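Local coordinates for peroxidase (PDB 6QZO), which binds heme b and probably acts as a peroxidase of the dye-decolorizing (DyP) type, at residues 107-112 with 378-383. Numbering follows the deposited sequence.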
ATOM      1  N   PRO A 107      24.673  13.312  -3.301  1.00 20.31           N
ATOM      2  CA  PRO A 107      26.066  13.710  -3.490  1.00 20.84           C
ATOM      3  C   PRO A 107      26.932  12.567  -4.040  1.00 21.11           C
ATOM      4  O   PRO A 107      27.800  12.833  -4.834  1.00 21.71           O
ATOM      5  CB  PRO A 107      26.523  14.155  -2.093  1.00 20.92           C
ATOM      6  CG  PRO A 107      25.465  13.631  -1.128  1.00 20.63           C
ATOM      7  CD  PRO A 107      24.183  13.579  -1.939  1.00 20.23           C
ATOM      8  N   GLY A 108      26.691  11.349  -3.574  1.00 21.11           N
ATOM      9  CA  GLY A 108      27.448  10.138  -3.938  1.00 21.35           C
ATOM     10  C   GLY A 108      27.404   9.865  -5.429  1.00 21.33           C
ATOM     11  O   GLY A 108      28.383   9.301  -5.942  1.00 21.07           O
ATOM     12  N   LEU A 109      26.323  10.245  -6.113  1.00 21.57           N
ATOM     13  CA  LEU A 109      26.246  10.080  -7.588  1.00 22.27           C
ATOM     14  C   LEU A 109      27.290  10.986  -8.236  1.00 23.60           C
ATOM     15  O   LEU A 109      28.009  10.508  -9.122  1.00 24.65           O
ATOM     16  CB  LEU A 109      24.854  10.387  -8.133  1.00 21.84           C
ATOM     17  CG  LEU A 109      24.699  10.107  -9.635  1.00 21.60           C
ATOM     18  CD1 LEU A 109      23.369   9.432  -9.959  1.00 21.09           C
ATOM     19  CD2 LEU A 109      24.840  11.389 -10.444  1.00 21.57           C
ATOM     20  N   LEU A 110      27.373  12.242  -7.808  1.00 24.81           N
ATOM     21  CA  LEU A 110      28.320  13.227  -8.392  1.00 26.12           C
ATOM     22  C   LEU A 110      29.751  12.792  -8.077  1.00 26.84           C
ATOM     23  O   LEU A 110      30.598  12.840  -8.983  1.00 27.05           O
ATOM     24  CB  LEU A 110      28.013  14.624  -7.850  1.00 26.72           C
ATOM     25  CG  LEU A 110      26.969  15.379  -8.661  1.00 27.26           C
ATOM     26  CD1 LEU A 110      25.585  14.823  -8.396  1.00 27.44           C
ATOM     27  CD2 LEU A 110      27.008  16.864  -8.366  1.00 27.39           C
ATOM     28  N   THR A 111      29.993  12.329  -6.854  1.00 27.60           N
ATOM     29  CA  THR A 111      31.298  11.758  -6.431  1.00 28.47           C
ATOM     30  C   THR A 111      31.673  10.621  -7.380  1.00 28.45           C
ATOM     31  O   THR A 111      32.793  10.667  -7.931  1.00 29.42           O
ATOM     32  CB  THR A 111      31.256  11.285  -4.974  1.00 28.57           C
ATOM     33  OG1 THR A 111      30.953  12.436  -4.198  1.00 29.36           O
ATOM     34  CG2 THR A 111      32.559  10.685  -4.500  1.00 29.50           C
ATOM     35  N   ALA A 112      30.782   9.646  -7.564  1.00 27.67           N
ATOM     36  CA  ALA A 112      31.054   8.415  -8.342  1.00 28.22           C
ATOM     37  C   ALA A 112      31.348   8.783  -9.801  1.00 28.13           C
ATOM     38  O   ALA A 112      32.237   8.156 -10.372  1.00 28.36           O
ATOM     39  CB  ALA A 112      29.894   7.449  -8.221  1.00 27.79           C
ATOM     40  N   GLN A 378      21.478  14.620 -18.349  1.00 26.52           N
ATOM     41  CA  GLN A 378      22.457  14.724 -19.466  1.00 27.85           C
ATOM     42  C   GLN A 378      23.368  15.954 -19.273  1.00 28.75           C
ATOM     43  O   GLN A 378      24.586  15.805 -19.466  1.00 29.04           O
ATOM     44  CB  GLN A 378      21.694  14.792 -20.784  1.00 28.41           C
ATOM     45  CG  GLN A 378      22.593  14.851 -22.011  1.00 28.72           C
ATOM     46  CD  GLN A 378      21.754  14.729 -23.259  1.00 29.16           C
ATOM     47  OE1 GLN A 378      20.522  14.774 -23.211  1.00 29.39           O
ATOM     48  NE2 GLN A 378      22.420  14.549 -24.385  1.00 29.74           N
ATOM     49  N   ARG A 379      22.811  17.116 -18.921  1.00 29.95           N
ATOM     50  CA  ARG A 379      23.576  18.390 -18.745  1.00 31.49           C
ATOM     51  C   ARG A 379      24.634  18.223 -17.645  1.00 31.43           C
ATOM     52  O   ARG A 379      25.678  18.888 -17.737  1.00 31.57           O
ATOM     53  CB  ARG A 379      22.654  19.579 -18.435  1.00 32.66           C
ATOM     54  CG  ARG A 379      21.871  20.086 -19.639  1.00 34.30           C
ATOM     55  CD  ARG A 379      21.018  21.325 -19.354  1.00 35.93           C
ATOM     56  NE  ARG A 379      19.782  20.988 -18.654  1.00 36.69           N
ATOM     57  CZ  ARG A 379      18.613  20.659 -19.233  1.00 37.40           C
ATOM     58  NH1 ARG A 379      18.493  20.627 -20.553  1.00 38.02           N
ATOM     59  NH2 ARG A 379      17.555  20.372 -18.486  1.00 36.36           N
ATOM     60  N   LEU A 380      24.388  17.379 -16.639  1.00 31.03           N
ATOM     61  CA  LEU A 380      25.410  17.084 -15.599  1.00 31.90           C
ATOM     62  C   LEU A 380      26.537  16.237 -16.198  1.00 33.17           C
ATOM     63  O   LEU A 380      27.714  16.607 -16.002  1.00 33.00           O
ATOM     64  CB  LEU A 380      24.778  16.366 -14.403  1.00 30.68           C
ATOM     65  CG  LEU A 380      25.776  15.886 -13.343  1.00 30.42           C
ATOM     66  CD1 LEU A 380      26.614  17.050 -12.813  1.00 30.47           C
ATOM     67  CD2 LEU A 380      25.054  15.151 -12.220  1.00 29.79           C
ATOM     68  N   LEU A 381      26.206  15.118 -16.851  1.00 35.89           N
ATOM     69  CA  LEU A 381      27.198  14.063 -17.213  1.00 38.35           C
ATOM     70  C   LEU A 381      28.022  14.463 -18.451  1.00 41.84           C
ATOM     71  O   LEU A 381      28.948  13.722 -18.778  1.00 42.75           O
ATOM     72  CB  LEU A 381      26.459  12.744 -17.446  1.00 37.39           C
ATOM     73  CG  LEU A 381      26.171  11.882 -16.239  1.00 36.98           C
ATOM     74  CD1 LEU A 381      27.408  11.084 -15.834  1.00 37.83           C
ATOM     75  CD2 LEU A 381      25.581  12.682 -15.081  1.00 36.44           C
ATOM     76  N   GLU A 382      27.724  15.611 -19.081  1.00 46.11           N
ATOM     77  CA  GLU A 382      28.567  16.348 -20.071  1.00 51.21           C
ATOM     78  C   GLU A 382      30.014  16.534 -19.535  1.00 54.49           C
ATOM     79  O   GLU A 382      30.954  16.352 -20.316  1.00 55.29           O
ATOM     80  CB  GLU A 382      27.882  17.699 -20.414  1.00 52.53           C
ATOM     81  CG  GLU A 382      27.574  18.028 -21.878  1.00 53.77           C
ATOM     82  CD  GLU A 382      26.556  17.142 -22.565  1.00 56.02           C
ATOM     83  OE1 GLU A 382      26.210  16.064 -22.016  1.00 54.98           O
ATOM     84  OE2 GLU A 382      26.128  17.527 -23.659  1.00 55.90           O
ATOM     85  N   GLY A 383      30.177  16.851 -18.255  1.00 56.20           N
ATOM     86  CA  GLY A 383      31.498  16.985 -17.614  1.00 58.54           C
ATOM     87  C   GLY A 383      31.492  18.011 -16.500  1.00 59.64           C
ATOM     88  O   GLY A 383      30.447  18.522 -16.084  1.00 62.35           O
ATOM     89  OXT GLY A 383      32.592  18.328 -16.021  1.00 59.23           O
TER
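Methyl CD2 of L380 reaches across to two neighbouring leucines of helix 107-113 and makes the closest approaches of this small apolar contact. It lies 3.9 Å from CD1 of L110, whose branch point CG is also in touch, and 4.2 Å from CD2 of L109. L380 sets off from its backbone toward the helix; with CG anti to the backbone N (chi1 174°), the extended isobutyl group carries CD2 up against the neighbouring methyls of both leucines. L109 and L110 set off to one side, and the ends of their side chains, with CG of L110, come up to L380, L109 running past it in the opposite sense and L110 crossing it at an angle. The backbones stay apart, 8.7 Å between CA of L110 and CA of L380. F105 of strand 100-105 touches both L110 and L380, and L109 rests on V64 and L55. Beyond this apolar layer, the C-terminal carboxylate of G383 forms a salt bridge with R118, a second tie between the chain end and the region following helix 107-113. Far from the heme, the C-terminal helical turn thus packs onto the N-terminal half of the DyP peroxidase fold, beside its four-stranded antiparallel sheet.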